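Local coordinates for protein DNA-binding response regulator, merR family (Colwellia psychrerythraea, PDB 3CNB) that probably receives a phosphorylation signal through this CheY-like receiver domain and passes it to the DNA-binding part of a response regulator, at residues L24-F27 and L28-F32; K77-P80 and A81-N84; A93-D96 and D97-S100; L119-K122 and T123-L127. All coordinates share one frame; numbering follows the deposited sequence.

Interaction 1. Residues L24-F27 and L28-F32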
loop_
_atom_site.group_PDB
_atom_site.type_symbol
_atom_site.label_atom_id
_atom_site.label_comp_id
_atom_site.label_asym_id
_atom_site.label_seq_id
_atom_site.Cartn_x
_atom_site.Cartn_y
_atom_site.Cartn_z
ATOM N N LEU A 24 -10.081 4.238 4.055
ATOM C CA LEU A 24 -9.364 3.812 2.851
ATOM C C LEU A 24 -9.992 2.571 2.227
ATOM O O LEU A 24 -10.097 2.465 1.007
ATOM C CB LEU A 24 -7.882 3.569 3.169
ATOM C CG LEU A 24 -6.944 3.230 2.005
ATOM C CD1 LEU A 24 -6.976 4.307 0.925
ATOM C CD2 LEU A 24 -5.540 3.038 2.508
ATOM N N THR A 25 -10.427 1.629 3.064
ATOM C CA THR A 25 -11.051 0.392 2.578
ATOM C C THR A 25 -12.362 0.715 1.889
ATOM O O THR A 25 -12.626 0.205 0.801
ATOM C CB THR A 25 -11.322 -0.641 3.736
ATOM O OG1 THR A 25 -10.074 -1.014 4.333
ATOM C CG2 THR A 25 -11.999 -1.892 3.208
ATOM N N GLN A 26 -13.162 1.575 2.519
ATOM C CA GLN A 26 -14.468 1.957 1.977
ATOM C C GLN A 26 -14.333 2.716 0.666
ATOM O O GLN A 26 -15.058 2.452 -0.287
ATOM C CB GLN A 26 -15.216 2.828 2.980
ATOM C CG GLN A 26 -16.667 3.087 2.620
ATOM C CD GLN A 26 -17.458 1.828 2.472
ATOM O OE1 GLN A 26 -17.629 1.075 3.423
ATOM N NE2 GLN A 26 -17.958 1.589 1.270
ATOM N N PHE A 27 -13.421 3.677 0.649
ATOM C CA PHE A 27 -13.050 4.382 -0.579
ATOM C C PHE A 27 -12.652 3.439 -1.725
ATOM O O PHE A 27 -13.093 3.607 -2.879
ATOM C CB PHE A 27 -11.905 5.357 -0.301
ATOM C CG PHE A 27 -11.497 6.161 -1.508
ATOM C CD1 PHE A 27 -12.260 7.265 -1.912
ATOM C CD2 PHE A 27 -10.376 5.806 -2.250
ATOM C CE1 PHE A 27 -11.899 8.005 -3.027
ATOM C CE2 PHE A 27 -10.001 6.549 -3.360
ATOM C CZ PHE A 27 -10.769 7.657 -3.743
ATOM N N LEU A 28 -11.810 2.458 -1.425
ATOM C CA LEU A 28 -11.354 1.557 -2.459
ATOM C C LEU A 28 -12.421 0.545 -2.881
ATOM O O LEU A 28 -12.429 0.114 -4.033
ATOM C CB LEU A 28 -10.058 0.869 -2.044
ATOM C CG LEU A 28 -8.807 1.716 -1.883
ATOM C CD1 LEU A 28 -7.674 0.835 -1.299
ATOM C CD2 LEU A 28 -8.423 2.290 -3.216
ATOM N N GLU A 29 -13.327 0.172 -1.971
ATOM C CA GLU A 29 -14.502 -0.656 -2.341
ATOM C C GLU A 29 -15.498 0.095 -3.215
ATOM O O GLU A 29 -16.081 -0.496 -4.126
ATOM C CB GLU A 29 -15.222 -1.224 -1.103
ATOM C CG GLU A 29 -14.367 -2.259 -0.355
ATOM C CD GLU A 29 -15.008 -2.829 0.894
ATOM O OE1 GLU A 29 -15.884 -2.165 1.499
ATOM O OE2 GLU A 29 -14.611 -3.949 1.277
ATOM N N ASN A 30 -15.712 1.380 -2.914
ATOM C CA ASN A 30 -16.503 2.278 -3.770
ATOM C C ASN A 30 -15.920 2.314 -5.182
ATOM O O ASN A 30 -16.643 2.175 -6.149
ATOM C CB ASN A 30 -16.539 3.708 -3.204
ATOM C CG ASN A 30 -17.309 3.813 -1.898
ATOM O OD1 ASN A 30 -17.959 2.864 -1.474
ATOM N ND2 ASN A 30 -17.211 4.974 -1.233
ATOM N N LEU A 31 -14.603 2.494 -5.269
ATOM C CA LEU A 31 -13.873 2.599 -6.537
ATOM C C LEU A 31 -13.851 1.285 -7.312
ATOM O O LEU A 31 -13.964 1.281 -8.532
ATOM C CB LEU A 31 -12.422 3.013 -6.253
ATOM C CG LEU A 31 -11.777 4.191 -6.977
ATOM C CD1 LEU A 31 -10.283 4.133 -6.732
ATOM C CD2 LEU A 31 -12.083 4.207 -8.475
ATOM N N PHE A 32 -13.681 0.171 -6.608
ATOM C CA PHE A 32 -13.591 -1.129 -7.267
ATOM C C PHE A 32 -14.562 -2.093 -6.600
ATOM O O PHE A 32 -14.143 -2.841 -5.717
ATOM C CB PHE A 32 -12.167 -1.712 -7.155
ATOM C CG PHE A 32 -11.074 -0.820 -7.693
ATOM C CD1 PHE A 32 -10.182 -0.193 -6.823
ATOM C CD2 PHE A 32 -10.896 -0.653 -9.063
ATOM C CE1 PHE A 32 -9.158 0.627 -7.301
ATOM C CE2 PHE A 32 -9.866 0.170 -9.561
ATOM C CZ PHE A 32 -8.995 0.809 -8.678
HETATM O O HOH W 1 -18.328 -1.474 0.464
HETATM O O HOH W 2 -16.036 -0.874 4.167
#
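Leu24 and Leu28 lie side by side one turn apart on the amphipathic helix 18-31, CG of Leu24 resting 4.1 Å from CD1 of Leu28. The other methyl of Leu28, CD2, lies 4.1 Å from ring atom CD2 of Phe27, which puts the Leu28 fork between Leu24 and Phe27. With CG trans to the backbone N (chi1 -178°), the Phe27 ring runs alongside the Leu31 side chain, and CE2 meets CD1 of Leu31 at 4.2 Å. The Leu28 fork thus has one methyl on Leu24 and the other on the Phe27 ring, and Leu31 CD1 continues the row along that ring.

The polar flank is knit differently. Gln26, its chain bent at chi2 (58°), sends NE2 to OD1 of Asn30 at 3.0 Å; the oxygen lies in the plane of the Gln26 amide, but the N-H arrives above the Asn30 carbonyl plane. Two waters bridge Gln26 to OE1 of Glu29, one from each end of the amide, and so restrain its rotation. Next to them CG2 of Thr25 lies 3.8 Å from OE2 of Glu29, while Thr25 OG1 bonds back to Ala21 O.

In the beta-alpha-beta unit formed with strands 10-14 and 36-40, Leu24 and Leu28 press on Ile13, and Leu28 also meets Ile11 and Ile37. Towards helix 117-129, Leu24 and Phe27 pack on Leu120 and Leu31 on Ile124, with Phe117 edge-to-face to the Phe27 ring.

Interaction 2. Residues K77-P80 and A81-N84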
loop_
_atom_site.group_PDB
_atom_site.type_symbol
_atom_site.label_atom_id
_atom_site.label_comp_id
_atom_site.label_asym_id
_atom_site.label_seq_id
_atom_site.Cartn_x
_atom_site.Cartn_y
_atom_site.Cartn_z
ATOM N N LYS A 77 9.288 -6.006 -3.320
ATOM C CA LYS A 77 9.656 -5.718 -4.712
ATOM C C LYS A 77 10.896 -6.467 -5.220
ATOM O O LYS A 77 11.158 -6.473 -6.423
ATOM C CB LYS A 77 9.799 -4.192 -4.921
ATOM C CG LYS A 77 8.481 -3.420 -4.717
ATOM C CD LYS A 77 7.426 -3.823 -5.748
ATOM C CE LYS A 77 7.784 -3.393 -7.184
ATOM N NZ LYS A 77 6.616 -3.671 -8.074
ATOM N N SER A 78 11.656 -7.100 -4.326
ATOM C CA SER A 78 12.871 -7.820 -4.739
ATOM C C SER A 78 12.751 -9.349 -4.680
ATOM O O SER A 78 13.728 -10.055 -4.948
ATOM C CB SER A 78 14.081 -7.392 -3.915
ATOM O OG SER A 78 13.865 -7.656 -2.535
ATOM N N THR A 79 11.571 -9.854 -4.336
ATOM C CA THR A 79 11.334 -11.295 -4.229
ATOM C C THR A 79 10.440 -11.685 -5.382
ATOM O O THR A 79 9.394 -11.062 -5.576
ATOM C CB THR A 79 10.665 -11.651 -2.874
ATOM O OG1 THR A 79 11.495 -11.195 -1.799
ATOM C CG2 THR A 79 10.413 -13.157 -2.700
ATOM N N PRO A 80 10.861 -12.700 -6.169
ATOM C CA PRO A 80 10.154 -13.147 -7.359
ATOM C C PRO A 80 8.652 -13.269 -7.206
ATOM O O PRO A 80 7.913 -12.788 -8.071
ATOM C CB PRO A 80 10.782 -14.515 -7.642
ATOM C CG PRO A 80 12.200 -14.336 -7.187
ATOM C CD PRO A 80 12.126 -13.453 -5.979
ATOM N N ALA A 81 8.203 -13.883 -6.113
ATOM C CA ALA A 81 6.785 -14.181 -5.948
ATOM C C ALA A 81 5.942 -12.919 -5.817
ATOM O O ALA A 81 4.763 -12.899 -6.194
ATOM C CB ALA A 81 6.561 -15.106 -4.753
ATOM N N THR A 82 6.555 -11.860 -5.299
ATOM C CA THR A 82 5.798 -10.664 -4.943
ATOM C C THR A 82 6.230 -9.429 -5.756
ATOM O O THR A 82 5.675 -8.352 -5.572
ATOM C CB THR A 82 5.966 -10.352 -3.443
ATOM O OG1 THR A 82 7.357 -10.337 -3.137
ATOM C CG2 THR A 82 5.273 -11.397 -2.555
ATOM N N ALA A 83 7.218 -9.596 -6.639
ATOM C CA ALA A 83 7.849 -8.473 -7.357
ATOM C C ALA A 83 6.876 -7.647 -8.182
ATOM O O ALA A 83 7.075 -6.443 -8.337
ATOM C CB ALA A 83 8.965 -8.963 -8.231
ATOM N N ASN A 84 5.815 -8.278 -8.685
ATOM C CA ASN A 84 4.815 -7.589 -9.516
ATOM C C ASN A 84 3.675 -6.870 -8.791
ATOM O O ASN A 84 2.836 -6.212 -9.435
ATOM C CB ASN A 84 4.260 -8.550 -10.572
ATOM C CG ASN A 84 5.289 -8.885 -11.622
ATOM O OD1 ASN A 84 5.960 -7.996 -12.148
ATOM N ND2 ASN A 84 5.442 -10.164 -11.916
#
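Lys77 NZ donates to the backbone carbonyl of Ala83 at 2.8 Å from O, the shortest sound polar bond between residues 77-80 and 81-84, in the loop that leads from helix 69-77 to strand 86-91. Ala83 O receives the ammonium with a C=O...N angle of 157°, and CE of Lys77 follows it in to 3.3 Å from the same oxygen. Successive bends at chi2 (-64°) and chi3 (-67°) fold the lysine chain round to this carbonyl. NZ also donates to Ile85 O, so one ammonium joins two carbonyls as the chain approaches the strand.

A type I beta turn closes at Thr79, whose O accepts from Thr82 N at 3.0 Å, with Pro80 and Ala81 at its corners. This donor stands well above the carbonyl plane, away from a lone pair.

Side chains Thr79 and Thr82 point the same way, CB of Thr79 lying 3.6 Å from OG1 of Thr82. Their hydroxyls are bonded to the preceding helix: Thr79 OG1 to Arg75 O and Thr82 OG1 to Ile76 O. On the other flank the Ala83 methyl packs 3.4 Å from Thr79 O.

Main-chain carbonyls thus provide the acceptors for both threonine hydroxyls and for the ammonium. The hydroxyls bond to the helix end, while the ammonium is taken up by two neutral carbonyls, Ala83 O and Ile85 O, whose dipoles probably stabilise its charge.

Interaction 3. Residues A93-D96 and D97-S100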
loop_
_atom_site.group_PDB
_atom_site.type_symbol
_atom_site.label_atom_id
_atom_site.label_comp_id
_atom_site.label_asym_id
_atom_site.label_seq_id
_atom_site.Cartn_x
_atom_site.Cartn_y
_atom_site.Cartn_z
ATOM N N ALA A 93 4.505 12.607 7.997
ATOM C CA ALA A 93 5.463 13.619 7.566
ATOM C C ALA A 93 6.248 13.180 6.314
ATOM O O ALA A 93 7.241 12.448 6.420
ATOM C CB ALA A 93 6.408 13.999 8.721
ATOM N N LEU A 94 5.772 13.602 5.135
ATOM C CA LEU A 94 6.546 13.500 3.895
ATOM C C LEU A 94 7.787 14.370 3.985
ATOM O O LEU A 94 7.690 15.584 4.209
ATOM C CB LEU A 94 5.764 14.007 2.673
ATOM C CG LEU A 94 4.818 13.235 1.756
ATOM C CD1 LEU A 94 4.672 13.971 0.433
ATOM C CD2 LEU A 94 5.271 11.840 1.500
ATOM N N THR A 95 8.951 13.753 3.828
ATOM C CA THR A 95 10.141 14.488 3.452
ATOM C C THR A 95 10.576 13.912 2.118
ATOM O O THR A 95 10.139 12.825 1.735
ATOM C CB THR A 95 11.287 14.348 4.474
ATOM O OG1 THR A 95 11.791 13.016 4.443
ATOM C CG2 THR A 95 10.825 14.676 5.873
ATOM N N ASP A 96 11.451 14.624 1.421
ATOM C CA ASP A 96 11.912 14.178 0.124
ATOM C C ASP A 96 12.921 13.044 0.203
ATOM O O ASP A 96 13.021 12.252 -0.718
ATOM C CB ASP A 96 12.408 15.358 -0.710
ATOM C CG ASP A 96 11.259 16.240 -1.203
ATOM O OD1 ASP A 96 10.238 15.685 -1.697
ATOM O OD2 ASP A 96 11.378 17.484 -1.091
ATOM N N ASP A 97 13.640 12.950 1.315
ATOM C CA ASP A 97 14.472 11.787 1.582
ATOM C C ASP A 97 13.629 10.502 1.733
ATOM O O ASP A 97 13.958 9.488 1.141
ATOM C CB ASP A 97 15.343 12.014 2.816
ATOM C CG ASP A 97 16.518 11.036 2.891
ATOM O OD1 ASP A 97 17.461 11.170 2.066
ATOM O OD2 ASP A 97 16.503 10.140 3.775
ATOM N N ASN A 98 12.539 10.554 2.497
ATOM C CA ASN A 98 11.636 9.397 2.649
ATOM C C ASN A 98 10.923 8.952 1.369
ATOM O O ASN A 98 10.808 7.755 1.090
ATOM C CB ASN A 98 10.604 9.662 3.744
ATOM C CG ASN A 98 11.188 9.544 5.156
ATOM O OD1 ASN A 98 12.298 9.037 5.357
ATOM N ND2 ASN A 98 10.428 10.010 6.140
ATOM N N VAL A 99 10.438 9.919 0.599
ATOM C CA VAL A 99 9.900 9.666 -0.741
ATOM C C VAL A 99 10.958 9.063 -1.677
ATOM O O VAL A 99 10.719 8.039 -2.302
ATOM C CB VAL A 99 9.297 10.952 -1.385
ATOM C CG1 VAL A 99 8.884 10.702 -2.847
ATOM C CG2 VAL A 99 8.089 11.412 -0.603
ATOM N N SER A 100 12.122 9.690 -1.757
ATOM C CA SER A 100 13.187 9.197 -2.626
ATOM C C SER A 100 13.596 7.773 -2.245
ATOM O O SER A 100 13.847 6.957 -3.114
ATOM C CB SER A 100 14.403 10.122 -2.577
ATOM O OG SER A 100 14.128 11.366 -3.215
#
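Thr95 caps the N terminus of helix 96-104, its OG1 accepting from Asn98 N at 3.2 Å in the classic N-cap bond. The N-H points almost straight at the hydroxyl oxygen (168°). To reach this place OG1 sits between the backbone N and the carbonyl carbon (chi1 69°), while CG2 lies trans to the carbonyl carbon.

The next donors are met by main-chain carbonyls. Val99 N bonds to Thr95 O at 3.1 Å, the first full helical turn, and Asp96 O accepts twice from Ser100. Ser100 N donates to Asp96 O at 2.9 Å from above one face of the carbonyl, and Ser100 OG from the opposite face. Thr95 therefore serves the helix start through both its hydroxyl and its carbonyl.

Asn98 leans across the cap, its CG 3.6 Å from Thr95 OG1 and its ND2 in van der Waals range of the same oxygen. An alanine in place of Asn98 would keep the backbone N-H of the cap but is likely to uncover one side of the Thr95 hydroxyl, where the amide now packs.

The contact lies on the surface of the CheY-like receiver domain, where the loop after strand 86-91 enters helix 96-104. Leu94 and Val99 both reach Cys110 of strand 109-112, tying the start of the helix to the edge strand. Between these two side chains the packing is close: methyl CD2 of Leu94 meets CG2 of Val99 at 3.5 Å.

Interaction 4. Residues L119-K122 and T123-L127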
loop_
_atom_site.group_PDB
_atom_site.type_symbol
_atom_site.label_atom_id
_atom_site.label_comp_id
_atom_site.label_asym_id
_atom_site.label_seq_id
_atom_site.Cartn_x
_atom_site.Cartn_y
_atom_site.Cartn_z
ATOM N N LEU A 119 -6.190 12.691 -6.068
ATOM C CA LEU A 119 -4.975 12.151 -6.669
ATOM C C LEU A 119 -4.882 10.609 -6.585
ATOM O O LEU A 119 -4.531 9.947 -7.562
ATOM C CB LEU A 119 -3.775 12.820 -6.026
ATOM C CG LEU A 119 -2.369 12.391 -6.477
ATOM C CD1 LEU A 119 -2.156 12.530 -8.002
ATOM C CD2 LEU A 119 -1.331 13.181 -5.694
ATOM N N LEU A 120 -5.228 10.044 -5.430
ATOM C CA LEU A 120 -5.228 8.592 -5.266
ATOM C C LEU A 120 -6.169 7.869 -6.211
ATOM O O LEU A 120 -5.791 6.858 -6.794
ATOM C CB LEU A 120 -5.540 8.201 -3.816
ATOM C CG LEU A 120 -5.677 6.679 -3.598
ATOM C CD1 LEU A 120 -4.279 5.988 -3.661
ATOM C CD2 LEU A 120 -6.430 6.317 -2.310
ATOM N N GLU A 121 -7.380 8.394 -6.370
ATOM C CA GLU A 121 -8.366 7.839 -7.305
ATOM C C GLU A 121 -7.782 7.674 -8.721
ATOM O O GLU A 121 -7.873 6.599 -9.298
ATOM C CB GLU A 121 -9.622 8.714 -7.324
ATOM C CG GLU A 121 -10.838 8.094 -8.032
ATOM C CD GLU A 121 -11.034 8.572 -9.470
ATOM O OE1 GLU A 121 -12.075 8.219 -10.070
ATOM O OE2 GLU A 121 -10.170 9.306 -10.006
ATOM N N LYS A 122 -7.165 8.736 -9.246
ATOM C CA LYS A 122 -6.530 8.737 -10.575
ATOM C C LYS A 122 -5.358 7.771 -10.622
ATOM O O LYS A 122 -5.244 6.973 -11.555
ATOM C CB LYS A 122 -5.979 10.133 -10.865
ATOM C CG LYS A 122 -5.507 10.365 -12.294
ATOM C CD LYS A 122 -6.492 11.262 -12.999
ATOM C CE LYS A 122 -5.946 11.813 -14.286
ATOM N NZ LYS A 122 -6.795 12.953 -14.695
ATOM N N THR A 123 -4.493 7.871 -9.607
ATOM C CA THR A 123 -3.232 7.133 -9.520
ATOM C C THR A 123 -3.445 5.637 -9.497
ATOM O O THR A 123 -2.928 4.939 -10.358
ATOM C CB THR A 123 -2.407 7.566 -8.293
ATOM O OG1 THR A 123 -2.154 8.970 -8.372
ATOM C CG2 THR A 123 -1.073 6.843 -8.241
ATOM N N ILE A 124 -4.239 5.145 -8.548
ATOM C CA ILE A 124 -4.450 3.698 -8.434
ATOM C C ILE A 124 -5.124 3.092 -9.663
ATOM O O ILE A 124 -4.759 1.997 -10.075
ATOM C CB ILE A 124 -5.170 3.270 -7.100
ATOM C CG1 ILE A 124 -5.055 1.751 -6.884
ATOM C CG2 ILE A 124 -6.644 3.708 -7.079
ATOM C CD1 ILE A 124 -5.457 1.288 -5.473
ATOM N N LYS A 125 -6.087 3.803 -10.253
ATOM C CA LYS A 125 -6.726 3.343 -11.492
ATOM C C LYS A 125 -5.706 3.220 -12.639
ATOM O O LYS A 125 -5.656 2.210 -13.335
ATOM C CB LYS A 125 -7.860 4.289 -11.883
ATOM C CG LYS A 125 -9.079 4.212 -10.982
ATOM C CD LYS A 125 -10.356 4.414 -11.779
ATOM C CE LYS A 125 -10.640 5.873 -12.068
ATOM N NZ LYS A 125 -11.880 6.024 -12.878
ATOM N N GLN A 126 -4.900 4.261 -12.820
ATOM C CA GLN A 126 -3.814 4.229 -13.791
ATOM C C GLN A 126 -2.927 3.006 -13.587
ATOM O O GLN A 126 -2.745 2.199 -14.498
ATOM C CB GLN A 126 -2.977 5.507 -13.702
ATOM C CG GLN A 126 -2.105 5.764 -14.919
ATOM C CD GLN A 126 -0.631 5.543 -14.637
ATOM O OE1 GLN A 126 -0.102 6.015 -13.630
ATOM N NE2 GLN A 126 0.041 4.823 -15.528
ATOM N N LEU A 127 -2.376 2.875 -12.384
ATOM C CA LEU A 127 -1.435 1.784 -12.076
ATOM C C LEU A 127 -2.006 0.390 -12.308
ATOM O O LEU A 127 -1.286 -0.497 -12.761
ATOM C CB LEU A 127 -0.871 1.910 -10.649
ATOM C CG LEU A 127 0.056 3.105 -10.421
ATOM C CD1 LEU A 127 0.246 3.374 -8.932
ATOM C CD2 LEU A 127 1.415 2.936 -11.126
#
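Thr123 OG1 donates to Leu119 O at 2.7 Å, and the backbone N of the same threonine reaches that oxygen at 2.9 Å. One carbonyl is thus gripped twice: the N-H comes in nearly head-on, with a C=O...N angle of 161°, and the hydroxyl from well above the carbonyl plane. OG1 is turned back over the preceding turn by lying trans to its own carbonyl carbon (chi1 -58°). There CD1 of Leu119 lies 3.6 Å from Thr123 OG1. With a valine here, Leu119 O would probably keep the backbone N-H but lose its second donor.

On another side of the helix, Glu121 and Lys125, themselves one turn apart, form a loose salt bridge, OE1 of Glu121 standing 3.6 Å from NZ of Lys125. The lysine CE lies a little nearer, 3.4 Å from the same OE1, so the carboxylate meets the end of the aliphatic chain as well as the ammonium. The backbone bond from Lys125 N to Glu121 O is weak, at 3.5 Å.

Farther out, Asn116 OD1 accepts from Leu119 N at the start of helix 117-129. Phe111 of strand 109-112 packs against Leu119, Leu120 and Thr123, while Leu120 reaches Met59 and Ile124 reaches Val57 on strand 57-61.

Chemically the helix is two-sided: Leu120 and Ile124 face the sheet and helix 18-31, the threonine hydroxyl is spent on its own helix, and at its length the salt bridge probably adds only modestly.

How the interactions relate
From the N terminus the chain meets the four contacts in series; none nests within or crosses another. Interaction 1 joins successive turns of helix 18-31, interaction 2 closes the loop between helix 69-77 and strand 86-91, interaction 3 starts helix 96-104, and interaction 4 spans turns of helix 117-129. Only interactions 1 and 4 touch, their centres about 12 Å apart: Leu31 CD1 packs 3.7 Å from Ile124 CG2, joining the first and last helices side by side, each over its own strands of the parallel sheet. Interaction 2 lies across the chain's centre from interaction 1, centres about 25 Å apart. Interaction 3 stands about 20 Å from interaction 4, centre to centre; strand 109-112 bears side chains from both.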